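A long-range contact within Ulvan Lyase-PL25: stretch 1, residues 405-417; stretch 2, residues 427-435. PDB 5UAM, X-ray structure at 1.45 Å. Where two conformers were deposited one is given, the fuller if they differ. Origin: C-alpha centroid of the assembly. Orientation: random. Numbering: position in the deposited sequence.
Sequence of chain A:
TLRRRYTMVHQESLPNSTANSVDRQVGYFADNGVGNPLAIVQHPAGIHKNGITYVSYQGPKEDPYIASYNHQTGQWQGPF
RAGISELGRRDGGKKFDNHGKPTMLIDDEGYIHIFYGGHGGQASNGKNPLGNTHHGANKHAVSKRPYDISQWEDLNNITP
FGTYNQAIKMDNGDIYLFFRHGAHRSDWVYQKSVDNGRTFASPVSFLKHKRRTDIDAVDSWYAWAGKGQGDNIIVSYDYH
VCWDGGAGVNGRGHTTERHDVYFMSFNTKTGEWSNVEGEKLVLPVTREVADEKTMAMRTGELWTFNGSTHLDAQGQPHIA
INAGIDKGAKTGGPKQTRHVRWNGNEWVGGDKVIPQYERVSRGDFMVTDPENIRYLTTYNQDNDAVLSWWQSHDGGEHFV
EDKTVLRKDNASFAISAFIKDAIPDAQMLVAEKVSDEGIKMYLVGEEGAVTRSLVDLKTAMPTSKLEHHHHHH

Stretch 1 405-417: VLRKDNASFAISA
Stretch 2, residues 427-435: QMLVAEKVS

Strands 412-415 and 428-433 run antiparallel, N-to-C directions 147° apart, axes approaching to 4.7 Å. Ser 412 pairs with Lys 433, Phe 413 with Glu 432, Ala 414 with Ala 431 and Ile 415 with Val 430, at CA-CA distances of 5.2, 5.1, 5.1 and 4.6 Å. Both backbones are extended (Ala 414 phi/psi -101/141). Hydrogen bonds close two rings: Ser 412 N to Lys 433 O, 3.1 Å, and Lys 433 N to Ser 412 O, 2.8 Å; Ala 414 N to Ala 431 O, 3.1 Å, and Ala 431 N to Ala 414 O, 2.8 Å. Ser 416 N donates to Leu 429 O (3.1 Å), but the return bond changes character: with chi1 p, Ser 416 OG accepts from Leu 429 N at 3.0 Å while donating to Ala 417 O at 2.7 Å.

Phe 413, Ile 415, Val 430 and Glu 432 share one face. Phe 413 (chi1 m, chi2 -32°) presents a ring face to Val 430, whose t rotamer places CG1 3.9 Å from the ring centroid, 23° off the normal. Val 430 CG1 also lies 4.0 Å from Leu 406 CD2 (Leu 406 t, p) and 4.2 Å from Ile 415 CG2 (Ile 415 p, t), joining three apolar side chains around one methyl. Met 428, extended to SD (t, t) then bent (chi3 m), puts SD 3.9 Å from Ile 415 CB. The end of Glu 432 (t, t, chi3 14°) comes near Lys 408 (m, m, t, t), OE2 lying 3.5 Å from Lys 408 CD, touching the aliphatic chain rather than the ammonium.

On the opposite face, Ala 414 CB meets Ala 431 CB at 4.1 Å. Lys 433 (m, t, m, t) folds its aliphatic chain across stretch 1, CE lying 3.3 Å from Ser 412 OG (chi1 p).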

# COMPACT_ATOMS: atom_id res chain seq x y z
N VAL A 405 9.46 14.28 -12.11
CA VAL A 405 10.44 14.09 -11.06
C VAL A 405 11.43 12.99 -11.42
O VAL A 405 12.58 12.99 -10.97
CB VAL A 405 9.68 13.73 -9.76
CG1 VAL A 405 10.62 13.43 -8.64
CG2 VAL A 405 8.74 14.88 -9.37
N LEU A 406 11.00 12.02 -12.23
CA LEU A 406 11.88 10.95 -12.65
C LEU A 406 11.35 10.37 -13.95
O LEU A 406 10.14 10.19 -14.10
CB LEU A 406 11.97 9.84 -11.58
CG LEU A 406 13.17 8.92 -11.67
CD1 LEU A 406 14.44 9.65 -11.35
CD2 LEU A 406 13.00 7.74 -10.74
N ARG A 407 12.24 10.11 -14.90
CA ARG A 407 11.84 9.52 -16.16
C ARG A 407 12.96 8.61 -16.62
O ARG A 407 14.12 9.03 -16.61
CB ARG A 407 11.57 10.61 -17.21
CG ARG A 407 10.95 10.07 -18.47
CD ARG A 407 10.55 11.17 -19.45
NE ARG A 407 9.99 10.57 -20.66
CZ ARG A 407 8.82 10.87 -21.20
NH1 ARG A 407 8.43 10.23 -22.29
NH2 ARG A 407 8.03 11.82 -20.68
N LYS A 408 12.63 7.36 -16.95
CA LYS A 408 13.66 6.41 -17.38
C LYS A 408 13.21 5.66 -18.62
O LYS A 408 12.14 5.05 -18.65
CB LYS A 408 13.99 5.43 -16.26
CG LYS A 408 14.51 6.09 -14.98
CD LYS A 408 15.92 6.58 -15.17
CE LYS A 408 16.42 7.25 -13.92
NZ LYS A 408 17.80 7.77 -14.11
N ASP A 409 14.06 5.65 -19.63
CA ASP A 409 13.78 4.87 -20.83
C ASP A 409 13.82 3.38 -20.51
O ASP A 409 14.60 2.92 -19.66
CB ASP A 409 14.83 5.16 -21.91
CG ASP A 409 15.04 6.64 -22.16
OD1 ASP A 409 14.07 7.34 -22.52
OD2 ASP A 409 16.18 7.11 -22.03
N ASN A 410 13.02 2.61 -21.26
CA ASN A 410 13.12 1.16 -21.26
C ASN A 410 12.91 0.58 -19.87
O ASN A 410 13.62 -0.34 -19.45
CB ASN A 410 14.46 0.71 -21.86
CG ASN A 410 14.74 1.37 -23.18
OD1 ASN A 410 15.80 1.99 -23.39
ND2 ASN A 410 13.81 1.21 -24.11
N ALA A 411 11.89 1.08 -19.18
CA ALA A 411 11.65 0.69 -17.80
C ALA A 411 10.19 0.94 -17.47
O ALA A 411 9.45 1.56 -18.24
CB ALA A 411 12.53 1.51 -16.85
N SER A 412 9.78 0.45 -16.31
CA SER A 412 8.51 0.83 -15.70
C SER A 412 8.77 1.03 -14.22
O SER A 412 9.72 0.48 -13.67
CB SER A 412 7.40 -0.20 -15.91
OG SER A 412 7.70 -1.42 -15.27
N PHE A 413 7.93 1.83 -13.58
CA PHE A 413 8.14 2.16 -12.18
C PHE A 413 7.14 1.46 -11.28
O PHE A 413 5.94 1.39 -11.59
CB PHE A 413 7.99 3.67 -11.90
CG PHE A 413 9.05 4.55 -12.51
CD1 PHE A 413 10.36 4.10 -12.67
CD2 PHE A 413 8.77 5.85 -12.87
CE1 PHE A 413 11.34 4.91 -13.21
CE2 PHE A 413 9.73 6.68 -13.45
CZ PHE A 413 11.04 6.22 -13.59
N ALA A 414 7.63 0.96 -10.16
CA ALA A 414 6.81 0.66 -9.00
C ALA A 414 7.01 1.80 -8.01
O ALA A 414 8.14 2.28 -7.85
CB ALA A 414 7.26 -0.66 -8.37
N ILE A 415 5.93 2.21 -7.33
CA ILE A 415 6.00 3.34 -6.41
C ILE A 415 5.42 2.98 -5.06
O ILE A 415 4.58 2.09 -4.92
CB ILE A 415 5.32 4.60 -6.96
CG1 ILE A 415 3.87 4.34 -7.37
CG2 ILE A 415 6.14 5.14 -8.16
CD1 ILE A 415 3.07 5.63 -7.59
N SER A 416 5.90 3.68 -4.03
CA SER A 416 5.29 3.65 -2.71
C SER A 416 4.18 4.69 -2.60
O SER A 416 4.04 5.59 -3.42
CB SER A 416 6.33 3.96 -1.63
OG SER A 416 6.76 5.32 -1.67
N ALA A 417 3.42 4.58 -1.52
CA ALA A 417 2.61 5.70 -1.07
C ALA A 417 3.53 6.82 -0.62
O ALA A 417 4.73 6.62 -0.36
CB ALA A 417 1.71 5.27 0.09
N GLN A 427 9.61 12.56 -0.74
CA GLN A 427 8.18 12.30 -0.67
C GLN A 427 7.76 10.90 -1.10
O GLN A 427 6.72 10.44 -0.65
CB GLN A 427 7.44 13.31 -1.55
CG GLN A 427 7.65 14.72 -1.07
CD GLN A 427 6.69 15.68 -1.69
OE1 GLN A 427 5.46 15.54 -1.57
NE2 GLN A 427 7.23 16.68 -2.33
N MET A 428 8.50 10.23 -1.97
CA MET A 428 8.04 8.96 -2.51
C MET A 428 9.25 8.13 -2.88
O MET A 428 10.28 8.66 -3.29
CB MET A 428 7.12 9.20 -3.73
CG MET A 428 6.54 7.94 -4.35
SD MET A 428 5.43 8.29 -5.74
CE MET A 428 3.89 8.68 -4.90
N LEU A 429 9.08 6.82 -2.77
CA LEU A 429 10.07 5.84 -3.24
C LEU A 429 9.67 5.30 -4.60
O LEU A 429 8.47 5.13 -4.89
CB LEU A 429 10.19 4.71 -2.23
CG LEU A 429 10.88 5.13 -0.95
CD1 LEU A 429 10.53 4.24 0.21
CD2 LEU A 429 12.39 5.13 -1.15
N VAL A 430 10.67 5.02 -5.44
CA VAL A 430 10.45 4.58 -6.81
C VAL A 430 11.43 3.46 -7.10
O VAL A 430 12.60 3.54 -6.71
CB VAL A 430 10.72 5.73 -7.81
CG1 VAL A 430 10.18 5.35 -9.20
CG2 VAL A 430 10.13 7.03 -7.34
N ALA A 431 10.97 2.43 -7.80
CA ALA A 431 11.81 1.33 -8.27
C ALA A 431 11.79 1.30 -9.78
O ALA A 431 10.73 1.27 -10.40
CB ALA A 431 11.30 0.00 -7.70
N GLU A 432 12.98 1.29 -10.38
CA GLU A 432 13.13 1.32 -11.84
C GLU A 432 13.20 -0.12 -12.33
O GLU A 432 14.27 -0.73 -12.42
CB GLU A 432 14.39 2.10 -12.21
CG GLU A 432 14.72 2.18 -13.69
CD GLU A 432 16.08 2.78 -13.94
OE1 GLU A 432 16.87 2.88 -12.98
OE2 GLU A 432 16.35 3.15 -15.08
N LYS A 433 12.04 -0.70 -12.62
CA LYS A 433 11.97 -2.09 -13.06
C LYS A 433 12.45 -2.21 -14.50
O LYS A 433 11.86 -1.62 -15.41
CB LYS A 433 10.54 -2.59 -12.96
CG LYS A 433 10.00 -2.55 -11.55
CD LYS A 433 8.67 -3.26 -11.45
CE LYS A 433 7.57 -2.48 -12.12
NZ LYS A 433 6.25 -3.16 -11.99
N VAL A 434 13.51 -2.98 -14.70
CA VAL A 434 14.05 -3.26 -16.02
C VAL A 434 14.00 -4.77 -16.21
O VAL A 434 13.24 -5.28 -17.04
CB VAL A 434 15.47 -2.70 -16.18
CG1 VAL A 434 16.01 -2.95 -17.57
CG2 VAL A 434 15.45 -1.22 -15.89
N SER A 435 14.80 -5.50 -15.45
CA SER A 435 14.54 -6.92 -15.26
C SER A 435 13.91 -7.08 -13.90
O SER A 435 13.47 -6.12 -13.28
CB SER A 435 15.82 -7.73 -15.40
OG SER A 435 16.66 -7.46 -14.31
O HOH W 1 10.01 -2.89 -17.16